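Local coordinates for vacuolar protein sorting 29 (Cryptosporidium parvum, PDB 2A22) that is probably a component of the protein-sorting machinery in vesicle transport, built on a calcineurin-like phosphoesterase fold, at residues G32-I36 with G148-K152; G39-P44 with A169-F173; F47-L51 with P181-M185. All coordinates share one frame; numbering follows the deposited sequence.

Overall arrangement
From the N terminus, the chain leaves strand 26-31 and uses residues 32-51 to lay down one side of all three contacts in turn. The partners come much later and in the same order: 148-152 follows strand 144-147; next, the loop after strand 161-165 supplies 169-173; last, 181-185 runs into strand 183-190. Each contact therefore closes a loop of more than 110 residues, and every pair of loops crosses. Contact 1 bridges the two sheets, joining the loops that follow strands 26-31 and 144-147. Contact 2 joins two loops, and contact 3 seats helix 48-52 on the six-stranded sheet. Contact 2 touches both neighbours, while contacts 1 and 3 stay about 5 Å apart at their nearest atoms.

Contact 1 (G32-I36 with G148-K152); sequences GDLKI and GHTHK
Asp-33 and Lys-35 both reach from the loop after strand 26-31 to the loop that follows strand 144-147, and each takes a direct grip there. OD2 of Asp-33 accepts the backbone N of His-149 at 2.8 Å, on its syn side and over a bent N-H...O angle of 137°, and the same oxygen lies 3.5 Å from CA of Gly-148, which leaves little room beside that glycine. OD1 turns to a different neighbour and takes a weak hydrogen bond from Asn-64. The CA-CB bond of His-149 leads away from the 32-36 loop, and its ND1 hydrogen-bonds with His-120.

Lys-35 runs extended past CG and meets the His-151 side chain coming the opposite way. Its NZ donates to NE2 of His-151 at 2.9 Å, from a position 35° out of the ring plane, while CB of Asp-33 packs 3.8 Å from that NE2.

Against these direct grips stand two water bridges, though even they lie within a buried contact. One water sits 3.0 Å from OD2 of Asp-33 and accepts from His-151 N; a second accepts from Lys-35 NZ at 2.7 Å and donates to His-149 O.

Asp-33 stands where relatives have the aspartate of Asp-x-His, Lys-35 takes the place of the histidine, and 148-152 holds the Gly-His-x-His motif. In metal-bound calcineurin-like phosphoesterases these motifs supply ligands. Here the lysine amine engages NE2 of His-151, where relatives can use that histidine for metal, so a site built as in those enzymes is not set up in this model.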
# COMPACT_ATOMS: atom_id res chain seq x y z
N GLY A 32 0.99 -1.91 3.66
CA GLY A 32 -0.15 -2.54 4.31
C GLY A 32 0.16 -3.92 4.90
O GLY A 32 1.33 -4.34 4.96
N ASP A 33 -0.89 -4.60 5.36
CA ASP A 33 -0.78 -5.99 5.84
C ASP A 33 0.27 -6.08 6.93
O ASP A 33 1.14 -6.98 6.89
CB ASP A 33 -0.48 -6.92 4.67
CG ASP A 33 -1.69 -7.09 3.76
OD1 ASP A 33 -2.77 -7.44 4.29
OD2 ASP A 33 -1.59 -6.85 2.54
N LEU A 34 0.22 -5.10 7.84
CA LEU A 34 1.04 -5.03 9.05
C LEU A 34 0.67 -6.15 9.99
O LEU A 34 1.54 -6.83 10.53
CB LEU A 34 0.90 -3.68 9.76
CG LEU A 34 1.62 -2.45 9.19
CD1 LEU A 34 1.07 -1.99 7.82
CD2 LEU A 34 1.52 -1.30 10.21
N LYS A 35 -0.63 -6.33 10.20
CA LYS A 35 -1.13 -7.41 11.07
C LYS A 35 -0.53 -7.35 12.48
O LYS A 35 -0.22 -8.38 13.08
CB LYS A 35 -0.92 -8.78 10.41
CG LYS A 35 -1.93 -8.99 9.32
CD LYS A 35 -1.64 -10.20 8.47
CE LYS A 35 -2.44 -10.04 7.17
NZ LYS A 35 -2.67 -11.30 6.44
N ILE A 36 -0.35 -6.13 12.98
CA ILE A 36 0.06 -5.87 14.36
C ILE A 36 -1.21 -5.74 15.19
O ILE A 36 -2.14 -5.06 14.77
CB ILE A 36 0.90 -4.55 14.46
CG1 ILE A 36 2.15 -4.64 13.58
CG2 ILE A 36 1.32 -4.29 15.87
CD1 ILE A 36 2.96 -3.35 13.52
N GLY A 148 -3.57 -5.31 -1.61
CA GLY A 148 -2.71 -6.12 -0.73
C GLY A 148 -3.24 -7.53 -0.56
O GLY A 148 -3.42 -8.28 -1.54
N HIS A 149 -3.48 -7.89 0.70
CA HIS A 149 -4.09 -9.15 1.11
C HIS A 149 -3.24 -10.41 1.01
O HIS A 149 -3.19 -11.21 1.93
CB HIS A 149 -5.48 -9.37 0.45
CG HIS A 149 -6.16 -10.60 0.95
ND1 HIS A 149 -6.64 -10.70 2.24
CD2 HIS A 149 -6.35 -11.82 0.38
CE1 HIS A 149 -7.13 -11.91 2.44
NE2 HIS A 149 -6.97 -12.60 1.32
N THR A 150 -2.56 -10.60 -0.11
CA THR A 150 -1.88 -11.87 -0.39
C THR A 150 -0.44 -11.99 0.13
O THR A 150 0.15 -13.08 0.09
CB THR A 150 -1.88 -12.10 -1.88
OG1 THR A 150 -1.17 -11.02 -2.51
CG2 THR A 150 -3.33 -12.13 -2.40
N HIS A 151 0.14 -10.87 0.59
CA HIS A 151 1.57 -10.79 0.98
C HIS A 151 2.56 -11.04 -0.16
O HIS A 151 3.73 -11.31 0.08
CB HIS A 151 1.91 -11.72 2.18
CG HIS A 151 1.18 -11.37 3.45
ND1 HIS A 151 1.67 -11.70 4.70
CD2 HIS A 151 0.02 -10.72 3.66
CE1 HIS A 151 0.82 -11.28 5.62
NE2 HIS A 151 -0.19 -10.68 5.02
N LYS A 152 2.09 -10.92 -1.40
CA LYS A 152 2.94 -11.06 -2.54
C LYS A 152 3.28 -9.71 -3.12
O LYS A 152 2.46 -9.08 -3.81
CB LYS A 152 2.30 -11.93 -3.62
CG LYS A 152 3.35 -12.36 -4.67
CD LYS A 152 2.76 -13.10 -5.86
CE LYS A 152 3.89 -13.92 -6.55
NZ LYS A 152 3.46 -14.62 -7.81
O HOH W 1 0.06 -8.03 0.31
O HOH W 2 -4.49 -10.74 4.52

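Contact 2 (G39-P44 with A169-F173); sequences GAKELP and ATGAF
Thr-170 fits between Ala-40 and the Glu-42 to Leu-43 link, and it does so from an ST turn: its OG1 accepts the backbone N of Ala-172, two residues on, at 3.3 Å. The turn sits in the loop between strands 161-165 and 183-190 of the alpha-beta-beta-alpha sandwich, and 39-44 folds over it on the way to helix 48-52.

Take the threonine atom by atom. CB meets the methyl of Ala-40, CB to CB, at 3.6 Å. From there the side chain forks. With chi1 at 55°, OG1 falls between the backbone N and the carbonyl carbon, where it can reach the Ala-172 N-H while also hydrogen-bonding to the carbonyl O of Leu-34; its flank stays 3.7 Å from Ala-40 CB. The other branch, CG2, lies beside the backbone N. It touches Glu-42 O at 3.6 Å and packs near CD2 of Leu-43, the two side chains crossing at about a right angle.

CD2 of Leu-43 also reaches CB of Ala-169 at 3.8 Å, while CD of Pro-44 rests 3.5 Å from Ala-169 O. Leu-43 also touches Met-73 of helix 68-77. At the other end of the contact the backbones approach closely at Gly-39 and Ala-172, and the alanine methyl lies against the glycine carbonyl.

No direct hydrogen bond spans the two segments; two waters bridge them. One molecule donates to both Glu-42 O and Thr-170 O. Another donates to Gly-39 O at 2.7 Å and accepts from Phe-173 N at 2.9 Å.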
# COMPACT_ATOMS: atom_id res chain seq x y z
N GLY A 39 0.20 -10.85 14.11
CA GLY A 39 1.24 -11.52 13.36
C GLY A 39 2.62 -10.91 13.48
O GLY A 39 3.60 -11.48 12.98
N ALA A 40 2.70 -9.74 14.11
CA ALA A 40 3.95 -8.98 14.31
C ALA A 40 3.76 -7.90 15.39
O ALA A 40 2.65 -7.49 15.66
CB ALA A 40 4.38 -8.33 13.02
N LYS A 41 4.85 -7.44 16.01
CA LYS A 41 4.73 -6.38 17.03
C LYS A 41 5.06 -4.96 16.56
O LYS A 41 4.69 -3.97 17.20
CB LYS A 41 5.52 -6.71 18.31
CG LYS A 41 6.98 -7.04 18.12
CD LYS A 41 7.70 -6.86 19.48
CE LYS A 41 9.21 -7.02 19.35
NZ LYS A 41 9.88 -6.66 20.64
N GLU A 42 5.77 -4.86 15.44
CA GLU A 42 6.36 -3.59 15.03
C GLU A 42 6.84 -3.68 13.60
O GLU A 42 6.94 -4.78 13.03
CB GLU A 42 7.54 -3.23 15.97
CG GLU A 42 8.66 -4.23 15.87
CD GLU A 42 9.76 -4.07 16.93
OE1 GLU A 42 9.60 -3.27 17.90
OE2 GLU A 42 10.79 -4.77 16.78
N LEU A 43 7.11 -2.52 13.02
CA LEU A 43 7.80 -2.42 11.72
C LEU A 43 9.28 -2.67 11.95
O LEU A 43 9.80 -2.34 13.03
CB LEU A 43 7.59 -1.02 11.12
CG LEU A 43 6.14 -0.68 10.72
CD1 LEU A 43 6.01 0.82 10.41
CD2 LEU A 43 5.71 -1.48 9.53
N PRO A 44 9.98 -3.25 10.96
CA PRO A 44 11.43 -3.41 11.09
C PRO A 44 12.08 -2.06 11.41
O PRO A 44 11.67 -1.02 10.86
CB PRO A 44 11.85 -3.86 9.69
CG PRO A 44 10.65 -4.58 9.21
CD PRO A 44 9.50 -3.77 9.67
N ALA A 169 4.15 -5.15 5.22
CA ALA A 169 5.17 -4.24 5.76
C ALA A 169 5.98 -4.85 6.91
O ALA A 169 7.07 -4.39 7.21
CB ALA A 169 4.49 -2.97 6.27
N THR A 170 5.39 -5.80 7.63
CA THR A 170 5.99 -6.36 8.86
C THR A 170 6.64 -7.74 8.65
O THR A 170 7.41 -8.21 9.50
CB THR A 170 4.94 -6.49 10.00
OG1 THR A 170 3.81 -7.27 9.56
CG2 THR A 170 4.49 -5.10 10.47
N GLY A 171 6.32 -8.39 7.54
CA GLY A 171 6.70 -9.79 7.36
C GLY A 171 5.82 -10.77 8.13
O GLY A 171 6.19 -11.95 8.28
N ALA A 172 4.68 -10.30 8.61
CA ALA A 172 3.66 -11.15 9.24
C ALA A 172 3.31 -12.31 8.31
O ALA A 172 3.29 -12.14 7.07
CB ALA A 172 2.39 -10.33 9.56
N PHE A 173 3.06 -13.48 8.90
CA PHE A 173 2.82 -14.69 8.09
C PHE A 173 1.41 -14.69 7.48
O PHE A 173 0.44 -14.39 8.16
CB PHE A 173 3.07 -15.99 8.89
CG PHE A 173 3.03 -17.26 8.05
CD1 PHE A 173 4.19 -17.76 7.43
CD2 PHE A 173 1.86 -18.00 7.93
CE1 PHE A 173 4.16 -18.96 6.65
CE2 PHE A 173 1.82 -19.23 7.18
CZ PHE A 173 2.96 -19.68 6.53
O HOH W 3 3.78 -13.89 11.73
O HOH W 4 8.33 -6.53 11.68

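Contact 3 (F47-L51 with P181-M185); sequences FRELL and PPSFM
Phe-184 drives the edge of its ring into the face of Phe-47, a T-shaped pair with planes 80° apart and centroids separated by 4.9 Å. The leading atom is CE2 of Phe-184, which stands 3.5 Å above the Phe-47 plane and over the middle of that ring. What brings it there is a chi1 of 67°, setting CG of Phe-184 between its own backbone N and carbonyl carbon.

The broad face of Phe-184 is used differently. Leu-51 lays its CD2 methyl squarely over the ring, 3.8 Å from the centroid and close to the normal, in a CH-pi contact.

The Leu-50 side chain crosses that of Phe-184 at about a right angle, CB 3.9 Å from CZ. Phe-184 is thus held by three residues of a single turn, in which Leu-51 N hydrogen-bonds back to Phe-47 O.

The turn belongs to the short helical segment around 48-52, which lies against the six-stranded sheet of the alpha-beta-beta-alpha sandwich. Strand 183-190 runs there between strands 26-31 and 193-202, and these add Leu-29, Ile-31 and the stacked ring of Tyr-199 around Phe-184.

Phe-47, for its part, turns its rim to the backbone of Pro-182 and Ser-183, where the strand starts. Its CZ comes 3.6 Å from Pro-182 O, with Ser-183 N near the ring plane too, and CE2 packs 3.8 Å from CB of Pro-182.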
# COMPACT_ATOMS: atom_id res chain seq x y z
N PHE A 47 13.56 0.10 8.55
CA PHE A 47 12.62 0.82 7.69
C PHE A 47 12.33 2.18 8.29
O PHE A 47 11.60 3.00 7.70
CB PHE A 47 11.26 0.08 7.59
CG PHE A 47 11.25 -1.13 6.66
CD1 PHE A 47 12.43 -1.59 6.02
CD2 PHE A 47 10.07 -1.85 6.47
CE1 PHE A 47 12.41 -2.70 5.16
CE2 PHE A 47 10.03 -2.97 5.61
CZ PHE A 47 11.20 -3.40 4.97
N ARG A 48 12.85 2.40 9.50
CA ARG A 48 12.43 3.51 10.36
C ARG A 48 12.61 4.86 9.70
O ARG A 48 11.66 5.63 9.57
CB ARG A 48 13.16 3.46 11.71
CG ARG A 48 12.79 4.63 12.67
CD ARG A 48 13.62 4.61 13.93
NE ARG A 48 13.58 5.92 14.60
CZ ARG A 48 14.17 6.20 15.76
NH1 ARG A 48 14.87 5.26 16.41
NH2 ARG A 48 14.07 7.42 16.27
N GLU A 49 13.84 5.13 9.28
CA GLU A 49 14.18 6.39 8.68
C GLU A 49 13.61 6.52 7.28
O GLU A 49 13.23 7.62 6.87
CB GLU A 49 15.70 6.58 8.68
CG GLU A 49 16.24 6.96 10.06
CD GLU A 49 17.74 7.28 10.05
OE1 GLU A 49 18.46 6.88 9.09
OE2 GLU A 49 18.20 7.92 11.03
N LEU A 50 13.54 5.40 6.55
CA LEU A 50 12.90 5.41 5.24
C LEU A 50 11.46 5.92 5.32
O LEU A 50 11.08 6.79 4.54
CB LEU A 50 12.98 4.03 4.57
CG LEU A 50 14.30 3.70 3.85
CD1 LEU A 50 14.32 2.23 3.44
CD2 LEU A 50 14.62 4.60 2.63
N LEU A 51 10.69 5.40 6.28
CA LEU A 51 9.32 5.87 6.55
C LEU A 51 9.19 7.25 7.22
O LEU A 51 8.11 7.84 7.22
CB LEU A 51 8.54 4.80 7.33
CG LEU A 51 8.63 3.40 6.68
CD1 LEU A 51 8.16 2.29 7.60
CD2 LEU A 51 7.91 3.35 5.34
N PRO A 181 8.97 -11.47 2.74
CA PRO A 181 9.78 -10.59 3.59
C PRO A 181 8.99 -9.34 3.94
O PRO A 181 7.98 -9.08 3.27
CB PRO A 181 10.98 -10.26 2.69
CG PRO A 181 10.43 -10.30 1.32
CD PRO A 181 9.38 -11.42 1.32
N PRO A 182 9.41 -8.58 4.99
CA PRO A 182 8.83 -7.22 5.15
C PRO A 182 9.13 -6.38 3.91
O PRO A 182 10.24 -6.46 3.35
CB PRO A 182 9.56 -6.66 6.39
CG PRO A 182 10.12 -7.95 7.15
CD PRO A 182 10.41 -8.92 6.02
N SER A 183 8.14 -5.63 3.44
CA SER A 183 8.32 -4.80 2.23
C SER A 183 7.34 -3.63 2.22
O SER A 183 6.35 -3.64 2.97
CB SER A 183 8.14 -5.62 0.94
OG SER A 183 6.81 -6.18 0.87
N PHE A 184 7.64 -2.64 1.37
CA PHE A 184 6.75 -1.53 1.07
C PHE A 184 7.28 -0.89 -0.23
O PHE A 184 8.33 -1.30 -0.76
CB PHE A 184 6.70 -0.51 2.23
CG PHE A 184 8.01 0.23 2.47
CD1 PHE A 184 8.31 1.42 1.78
CD2 PHE A 184 8.94 -0.27 3.38
CE1 PHE A 184 9.51 2.10 2.00
CE2 PHE A 184 10.15 0.38 3.60
CZ PHE A 184 10.43 1.59 2.91
N MET A 185 6.55 0.11 -0.73
CA MET A 185 6.95 0.84 -1.92
C MET A 185 6.91 2.35 -1.68
O MET A 185 6.06 2.86 -0.94
CB MET A 185 6.04 0.50 -3.09
CG MET A 185 6.13 -0.95 -3.51
SD MET A 185 4.85 -1.28 -4.69
CE MET A 185 5.27 -2.98 -5.08